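Long-range contacts in dephospho-CoA kinase (Legionella pneumophila subsp. pneumophila, PDB 4TTR), which probably catalyses the last step of coenzyme A biosynthesis, the ATP-dependent phosphorylation of the 3'-hydroxyl group of dephospho-CoA: residues V16-L21 against C122-P127; G40-Y45 against C117-C122; V141-A146 against Q178-A183. All blocks are in the same frame, centred on the assembly; numbering follows the deposited sequence. Where two conformers were deposited one is given.

All three contacts involve strands of one parallel sheet, ordered 42-45, 122-125, 18-23, 140-145, 185-188. Interaction 1 pairs two of its three inner strands, 18-23 and 122-125. Interaction 2 lies on one flank, its centre about 9 Å from that of interaction 1; the two share Cys122, and Ile44 N approaches Leu123 O to 2.7 Å. On the other flank interaction 3 packs a helix on strand 140-145, its centre about 13 Å from that of interaction 1; here Leu142 N lies 2.7 Å from Gly20 O. Interactions 2 and 3 are about 20 Å apart between centres. Glu125 of interaction 1 approaches the predicted ATP site, with its side chain about 3 Å from that of Lys29 and about 6 Å from bound 1,3-butanediol.

Interaction 1. Residues V16-L21 against C122-P127; sequences VYSVGL and CLIEIP
The carbonyl oxygen of Cys122 is held by one hydrogen bond from the neighbouring strand, Val19 N to Cys122 O at 2.8 Å, and also faces Ser18 CA in a CA-H...O contact. Four further backbone bonds follow, from Cys122 N to Tyr17 O, Ile124 N to Val19 O, Leu21 N to Ile124 O and Ile126 N to Leu21 O. The evidence for parallel pairing is that Val19 bonds two residues of the partner, its N to Cys122 O and its O to Ile124 N, and that Leu21 does the same with Ile124 and Ile126. The strand directions lie 28° apart.

On one face Leu123 spreads its fork between two neighbours. Its CG stands anti to the backbone N (chi1 -163°). CD1 meets Val19 CG1 at 3.7 Å, while CD2 meets Leu21 CD2 at 3.8 Å. Helix 29-38 covers this face, with Ala33 against Leu21 and Phe36 against Leu123. On the other face Ile124 CD1 lies 3.9 Å from Ser18 CB, and Ile126 CD1 reaches across to Gly20 CA at 4.1 Å.

Glu125 lies on the Leu123 face at the strand end and extends to Lys29, a residue of the predicted ATP site. Adjacent central parallel strands, one running into the Walker A loop, are characteristic of the P-loop NTPase fold.

Interaction 2. Residues G40-Y45 against C117-C122; sequences GINVIY and CTSPYC
The chain enters edge strand 42-45 from the Schellman motif that ends helix 29-38, with Gly40 as its C-prime residue, and there Ile41 and Asn42 meet the loop that leads from helix 92-115 into strand 122-125. Asn42 is gripped through both backbone and side chain. Its N-H points at Ser119 OG, 3.1 Å from Asn42 N, in a nearly straight bond of 166°. Asn42 OD1 accepts from Thr118 N, also at 3.1 Å, with the donor standing above the carboxamide plane, and Asn42 ND2 makes a weak bond to Thr118 OG1. The two side chains, Asn42 and Thr118, cross at about a right angle.

Ile41 packs differently. Its CG1 is anti to the carbonyl carbon, and a chi2 of -57° puts CD1 over one face of the Tyr121 ring, 3.8 Å from the centroid and displaced toward the CE1-CZ side, where Tyr121 CE1 lies 3.4 Å from Ile41 CD1. CG1 of Ile41 lies near Tyr121 OH, which is hydrogen-bonded with His204 ND1 of helix 192-213; Tyr207 of that helix meets the same ring edge to face. Further along the strand, Ile44 CD1 touches Cys122 SG at 3.5 Å.

The Ser119 hydroxyl also donates to Tyr121 O, 2.7 Å from Ser119 OG. Accepting from Asn42 and donating to Tyr121, it has its rotation largely fixed by these two partners, and it couples the start of the edge strand to the loop's own backbone.

Interaction 3. Residues V141-A146 against Q178-A183; sequences VLLVIA and QRLEAA
Leu143 is the main knob of strand 141-145, and it sits against the last turn of helix 178-182. Its CG is anti to the backbone N (chi1 167°). The branch CD2 projects into a shallow hollow of the helix: Leu180 CD2 closes one flank at 3.6 Å, and the backbone carbonyl of Arg179 lies further in, its O 3.9 Å from Leu143 CD2. The two leucines cross obliquely. Lower on the same side chain, Leu143 CB abuts Ala183 CB at 3.9 Å, and the small Ala183 methyl sits beside the base of the larger knob.

Helix 177-182 ends here and hands over to edge strand 185-188, which runs parallel to and beside 140-145 in the sheet; the contact lies within a beta-alpha-beta crossover, in which several helices link strand 140-145 to strand 185-188. The helix passes over the strand at -131°, with the axes 8.8 Å apart.

Around this centre the fit is looser. Val141 CG1 comes no nearer than 4.5 Å to Ala183 CB, and Ile145 CG2 reaches Leu180 CD2 at the same distance. Arg179 carries its guanidinium away from the strand to Phe130, bonding the carbonyl oxygen through NH1, while Val186 of strand 185-188 packs on both Leu180 and Ile145.

Interaction 1. Residues V16-L21 against C122-P127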
# COMPACT_ATOMS: atom_id res chain seq x y z
N VAL A 16 -4.14 17.01 9.44
CA VAL A 16 -3.25 17.20 8.29
C VAL A 16 -3.94 16.71 7.03
O VAL A 16 -4.62 15.68 7.04
CB VAL A 16 -1.92 16.43 8.47
CG1 VAL A 16 -0.98 16.69 7.29
CG2 VAL A 16 -1.25 16.80 9.78
N TYR A 17 -3.77 17.44 5.93
CA TYR A 17 -4.34 17.05 4.65
C TYR A 17 -3.62 15.79 4.16
O TYR A 17 -2.46 15.84 3.78
CB TYR A 17 -4.22 18.18 3.62
CG TYR A 17 -5.11 17.98 2.41
CD1 TYR A 17 -4.76 17.08 1.41
CD2 TYR A 17 -6.30 18.68 2.27
CE1 TYR A 17 -5.56 16.89 0.31
CE2 TYR A 17 -7.11 18.50 1.17
CZ TYR A 17 -6.74 17.60 0.19
OH TYR A 17 -7.53 17.40 -0.92
N SER A 18 -4.34 14.66 4.19
CA SER A 18 -3.74 13.37 3.88
C SER A 18 -4.34 12.72 2.64
O SER A 18 -5.55 12.68 2.46
CB SER A 18 -3.90 12.42 5.08
OG SER A 18 -5.27 12.21 5.37
N VAL A 19 -3.46 12.21 1.79
CA VAL A 19 -3.84 11.50 0.58
C VAL A 19 -3.45 10.04 0.72
O VAL A 19 -2.28 9.72 0.92
CB VAL A 19 -3.17 12.11 -0.67
CG1 VAL A 19 -3.49 11.29 -1.91
CG2 VAL A 19 -3.58 13.56 -0.84
N GLY A 20 -4.43 9.15 0.62
CA GLY A 20 -4.17 7.73 0.66
C GLY A 20 -3.65 7.24 -0.68
O GLY A 20 -4.28 7.48 -1.71
N LEU A 21 -2.50 6.58 -0.67
CA LEU A 21 -1.92 6.00 -1.87
C LEU A 21 -2.17 4.49 -1.92
O LEU A 21 -1.71 3.75 -1.05
CB LEU A 21 -0.42 6.29 -1.94
CG LEU A 21 0.35 5.58 -3.07
CD1 LEU A 21 -0.17 6.00 -4.43
CD2 LEU A 21 1.83 5.85 -2.96
N CYS A 122 0.22 15.30 3.23
CA CYS A 122 0.91 14.04 3.54
C CYS A 122 0.37 12.91 2.68
O CYS A 122 -0.82 12.86 2.37
CB CYS A 122 0.76 13.70 5.02
SG CYS A 122 1.68 12.24 5.59
N LEU A 123 1.26 12.00 2.29
CA LEU A 123 0.89 10.82 1.54
C LEU A 123 1.01 9.59 2.43
O LEU A 123 2.06 9.36 3.03
CB LEU A 123 1.78 10.68 0.30
CG LEU A 123 1.28 9.75 -0.79
CD1 LEU A 123 0.12 10.37 -1.55
CD2 LEU A 123 2.42 9.44 -1.74
N ILE A 124 -0.07 8.81 2.52
CA ILE A 124 -0.08 7.59 3.31
C ILE A 124 -0.28 6.38 2.39
O ILE A 124 -1.37 6.18 1.84
CB ILE A 124 -1.21 7.61 4.37
CG1 ILE A 124 -1.16 8.91 5.18
CG2 ILE A 124 -1.08 6.40 5.29
CD1 ILE A 124 -2.31 9.08 6.16
N GLU A 125 0.77 5.59 2.22
CA GLU A 125 0.69 4.37 1.42
C GLU A 125 -0.03 3.29 2.21
O GLU A 125 0.42 2.89 3.29
CB GLU A 125 2.08 3.90 1.01
CG GLU A 125 2.05 2.75 0.01
CD GLU A 125 3.44 2.22 -0.31
OE1 GLU A 125 3.66 1.01 -0.13
OE2 GLU A 125 4.29 3.01 -0.76
N ILE A 126 -1.15 2.81 1.66
CA ILE A 126 -2.03 1.88 2.35
C ILE A 126 -2.40 0.73 1.40
O ILE A 126 -2.15 0.82 0.20
CB ILE A 126 -3.30 2.61 2.85
CG1 ILE A 126 -4.05 3.25 1.68
CG2 ILE A 126 -2.91 3.65 3.88
CD1 ILE A 126 -5.25 4.08 2.08
N PRO A 127 -2.98 -0.37 1.94
CA PRO A 127 -3.29 -1.49 1.05
C PRO A 127 -4.46 -1.23 0.10
O PRO A 127 -5.30 -0.36 0.38
CB PRO A 127 -3.63 -2.63 2.02
CG PRO A 127 -4.07 -1.95 3.26
CD PRO A 127 -3.25 -0.70 3.35

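Interaction 2. Residues G40-Y45 against C117-C122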
# COMPACT_ATOMS: atom_id res chain seq x y z
N GLY A 40 9.27 16.64 -2.07
CA GLY A 40 9.30 17.18 -0.73
C GLY A 40 8.09 16.82 0.11
O GLY A 40 7.86 17.43 1.16
N ILE A 41 7.32 15.84 -0.35
CA ILE A 41 6.14 15.41 0.39
C ILE A 41 6.49 14.29 1.37
O ILE A 41 7.19 13.35 1.02
CB ILE A 41 5.02 14.92 -0.55
CG1 ILE A 41 4.62 16.04 -1.52
CG2 ILE A 41 3.80 14.45 0.24
CD1 ILE A 41 4.16 17.34 -0.85
N ASN A 42 6.00 14.42 2.59
CA ASN A 42 6.14 13.38 3.60
C ASN A 42 5.30 12.17 3.23
O ASN A 42 4.08 12.27 3.09
CB ASN A 42 5.73 13.90 4.98
CG ASN A 42 6.75 14.86 5.60
OD1 ASN A 42 6.76 15.04 6.82
ND2 ASN A 42 7.60 15.46 4.78
N VAL A 43 5.95 11.02 3.08
CA VAL A 43 5.25 9.78 2.76
C VAL A 43 5.30 8.83 3.95
O VAL A 43 6.38 8.47 4.41
CB VAL A 43 5.84 9.09 1.52
CG1 VAL A 43 5.05 7.83 1.18
CG2 VAL A 43 5.85 10.05 0.34
N ILE A 44 4.14 8.44 4.45
CA ILE A 44 4.04 7.46 5.51
C ILE A 44 3.74 6.09 4.90
O ILE A 44 2.72 5.91 4.22
CB ILE A 44 2.95 7.83 6.54
CG1 ILE A 44 3.26 9.20 7.16
CG2 ILE A 44 2.86 6.77 7.63
CD1 ILE A 44 2.14 9.77 8.01
N TYR A 45 4.64 5.14 5.12
CA TYR A 45 4.50 3.79 4.57
C TYR A 45 3.93 2.82 5.59
O TYR A 45 4.64 2.35 6.47
CB TYR A 45 5.86 3.28 4.08
CG TYR A 45 6.48 4.11 2.99
CD1 TYR A 45 6.16 3.90 1.66
CD2 TYR A 45 7.39 5.12 3.30
CE1 TYR A 45 6.73 4.67 0.65
CE2 TYR A 45 7.96 5.89 2.30
CZ TYR A 45 7.63 5.66 0.98
OH TYR A 45 8.20 6.43 -0.00
N CYS A 117 4.55 16.17 10.68
CA CYS A 117 4.56 16.35 9.22
C CYS A 117 5.02 17.76 8.85
O CYS A 117 4.46 18.74 9.32
CB CYS A 117 3.18 16.07 8.64
SG CYS A 117 3.08 16.29 6.84
N THR A 118 6.04 17.83 8.00
CA THR A 118 6.65 19.11 7.63
C THR A 118 6.23 19.58 6.23
O THR A 118 6.65 20.65 5.80
CB THR A 118 8.19 19.01 7.67
OG1 THR A 118 8.61 17.88 6.90
CG2 THR A 118 8.68 18.85 9.11
N SER A 119 5.42 18.78 5.54
CA SER A 119 5.01 19.11 4.18
C SER A 119 3.57 19.66 4.16
O SER A 119 2.83 19.48 5.13
CB SER A 119 5.13 17.88 3.28
OG SER A 119 4.39 16.78 3.79
N PRO A 120 3.18 20.33 3.07
CA PRO A 120 1.86 20.96 2.96
C PRO A 120 0.71 19.95 2.99
O PRO A 120 -0.39 20.27 3.43
CB PRO A 120 1.91 21.68 1.60
CG PRO A 120 3.35 21.79 1.27
CD PRO A 120 4.00 20.60 1.87
N TYR A 121 0.98 18.75 2.49
CA TYR A 121 0.05 17.64 2.64
C TYR A 121 0.87 16.37 2.80
O TYR A 121 2.08 16.38 2.55
CB TYR A 121 -0.91 17.53 1.44
CG TYR A 121 -0.23 17.15 0.15
CD1 TYR A 121 0.28 18.12 -0.71
CD2 TYR A 121 -0.09 15.82 -0.22
CE1 TYR A 121 0.90 17.77 -1.89
CE2 TYR A 121 0.53 15.46 -1.39
CZ TYR A 121 1.03 16.44 -2.22
OH TYR A 121 1.64 16.10 -3.40
N CYS A 122 0.22 15.30 3.23
CA CYS A 122 0.91 14.04 3.54
C CYS A 122 0.37 12.91 2.68
O CYS A 122 -0.82 12.86 2.37
CB CYS A 122 0.76 13.70 5.02
SG CYS A 122 1.68 12.24 5.59

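Interaction 3. Residues V141-A146 against Q178-A183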
# COMPACT_ATOMS: atom_id res chain seq x y z
N VAL A 141 -8.15 9.77 -2.02
CA VAL A 141 -7.55 8.47 -2.30
C VAL A 141 -7.01 8.47 -3.72
O VAL A 141 -7.70 8.88 -4.66
CB VAL A 141 -8.56 7.32 -2.10
CG1 VAL A 141 -7.94 5.98 -2.50
CG2 VAL A 141 -9.03 7.27 -0.65
N LEU A 142 -5.76 8.05 -3.86
CA LEU A 142 -5.11 7.89 -5.15
C LEU A 142 -4.89 6.40 -5.40
O LEU A 142 -4.27 5.71 -4.59
CB LEU A 142 -3.78 8.65 -5.18
CG LEU A 142 -2.85 8.42 -6.37
CD1 LEU A 142 -3.51 8.82 -7.68
CD2 LEU A 142 -1.56 9.19 -6.17
N LEU A 143 -5.41 5.92 -6.52
CA LEU A 143 -5.25 4.53 -6.91
C LEU A 143 -4.38 4.44 -8.16
O LEU A 143 -4.72 4.98 -9.21
CB LEU A 143 -6.62 3.90 -7.16
CG LEU A 143 -6.65 2.54 -7.87
CD1 LEU A 143 -5.80 1.51 -7.14
CD2 LEU A 143 -8.09 2.08 -7.99
N VAL A 144 -3.25 3.76 -8.04
CA VAL A 144 -2.34 3.55 -9.16
C VAL A 144 -2.62 2.20 -9.80
O VAL A 144 -2.65 1.19 -9.12
CB VAL A 144 -0.87 3.62 -8.73
CG1 VAL A 144 0.05 3.51 -9.94
CG2 VAL A 144 -0.61 4.90 -7.96
N ILE A 145 -2.84 2.20 -11.12
CA ILE A 145 -3.07 0.95 -11.83
C ILE A 145 -2.18 0.86 -13.06
O ILE A 145 -1.76 1.87 -13.62
CB ILE A 145 -4.55 0.81 -12.26
CG1 ILE A 145 -4.97 1.92 -13.21
CG2 ILE A 145 -5.45 0.81 -11.04
CD1 ILE A 145 -6.04 1.50 -14.18
N ALA A 146 -1.89 -0.37 -13.46
CA ALA A 146 -1.12 -0.63 -14.66
C ALA A 146 -1.89 -1.61 -15.53
O ALA A 146 -2.55 -2.52 -15.02
CB ALA A 146 0.24 -1.19 -14.31
N GLN A 178 -15.15 -1.39 -7.29
CA GLN A 178 -15.58 -0.62 -6.13
C GLN A 178 -14.51 0.40 -5.71
O GLN A 178 -14.83 1.54 -5.37
CB GLN A 178 -15.90 -1.56 -4.97
CG GLN A 178 -16.71 -0.93 -3.85
CD GLN A 178 -17.06 -1.91 -2.76
OE1 GLN A 178 -16.87 -1.64 -1.57
NE2 GLN A 178 -17.59 -3.07 -3.14
N ARG A 179 -13.25 -0.02 -5.75
CA ARG A 179 -12.15 0.85 -5.37
C ARG A 179 -11.85 1.91 -6.44
O ARG A 179 -11.37 2.99 -6.12
CB ARG A 179 -10.89 0.02 -5.10
CG ARG A 179 -11.04 -0.97 -3.95
CD ARG A 179 -11.26 -0.28 -2.61
NE ARG A 179 -11.53 -1.24 -1.54
CZ ARG A 179 -11.39 -0.99 -0.24
NH1 ARG A 179 -10.97 0.19 0.17
NH2 ARG A 179 -11.67 -1.94 0.64
N LEU A 180 -12.15 1.59 -7.69
CA LEU A 180 -11.99 2.55 -8.78
C LEU A 180 -13.03 3.65 -8.66
O LEU A 180 -12.72 4.83 -8.86
CB LEU A 180 -12.11 1.85 -10.14
CG LEU A 180 -10.92 1.04 -10.65
CD1 LEU A 180 -11.36 0.11 -11.76
CD2 LEU A 180 -9.80 1.94 -11.14
N GLU A 181 -14.25 3.27 -8.34
CA GLU A 181 -15.33 4.23 -8.11
C GLU A 181 -15.01 5.16 -6.95
O GLU A 181 -15.22 6.37 -7.04
CB GLU A 181 -16.64 3.49 -7.84
CG GLU A 181 -17.24 2.82 -9.06
CD GLU A 181 -18.39 1.89 -8.71
OE1 GLU A 181 -19.55 2.34 -8.76
OE2 GLU A 181 -18.12 0.72 -8.38
N ALA A 182 -14.50 4.59 -5.86
CA ALA A 182 -14.26 5.35 -4.64
C ALA A 182 -13.08 6.31 -4.78
O ALA A 182 -13.09 7.39 -4.21
CB ALA A 182 -14.02 4.40 -3.47
N ALA A 183 -12.07 5.89 -5.54
CA ALA A 183 -10.86 6.69 -5.69
C ALA A 183 -11.18 8.05 -6.29
O ALA A 183 -11.98 8.16 -7.21
CB ALA A 183 -9.85 5.95 -6.56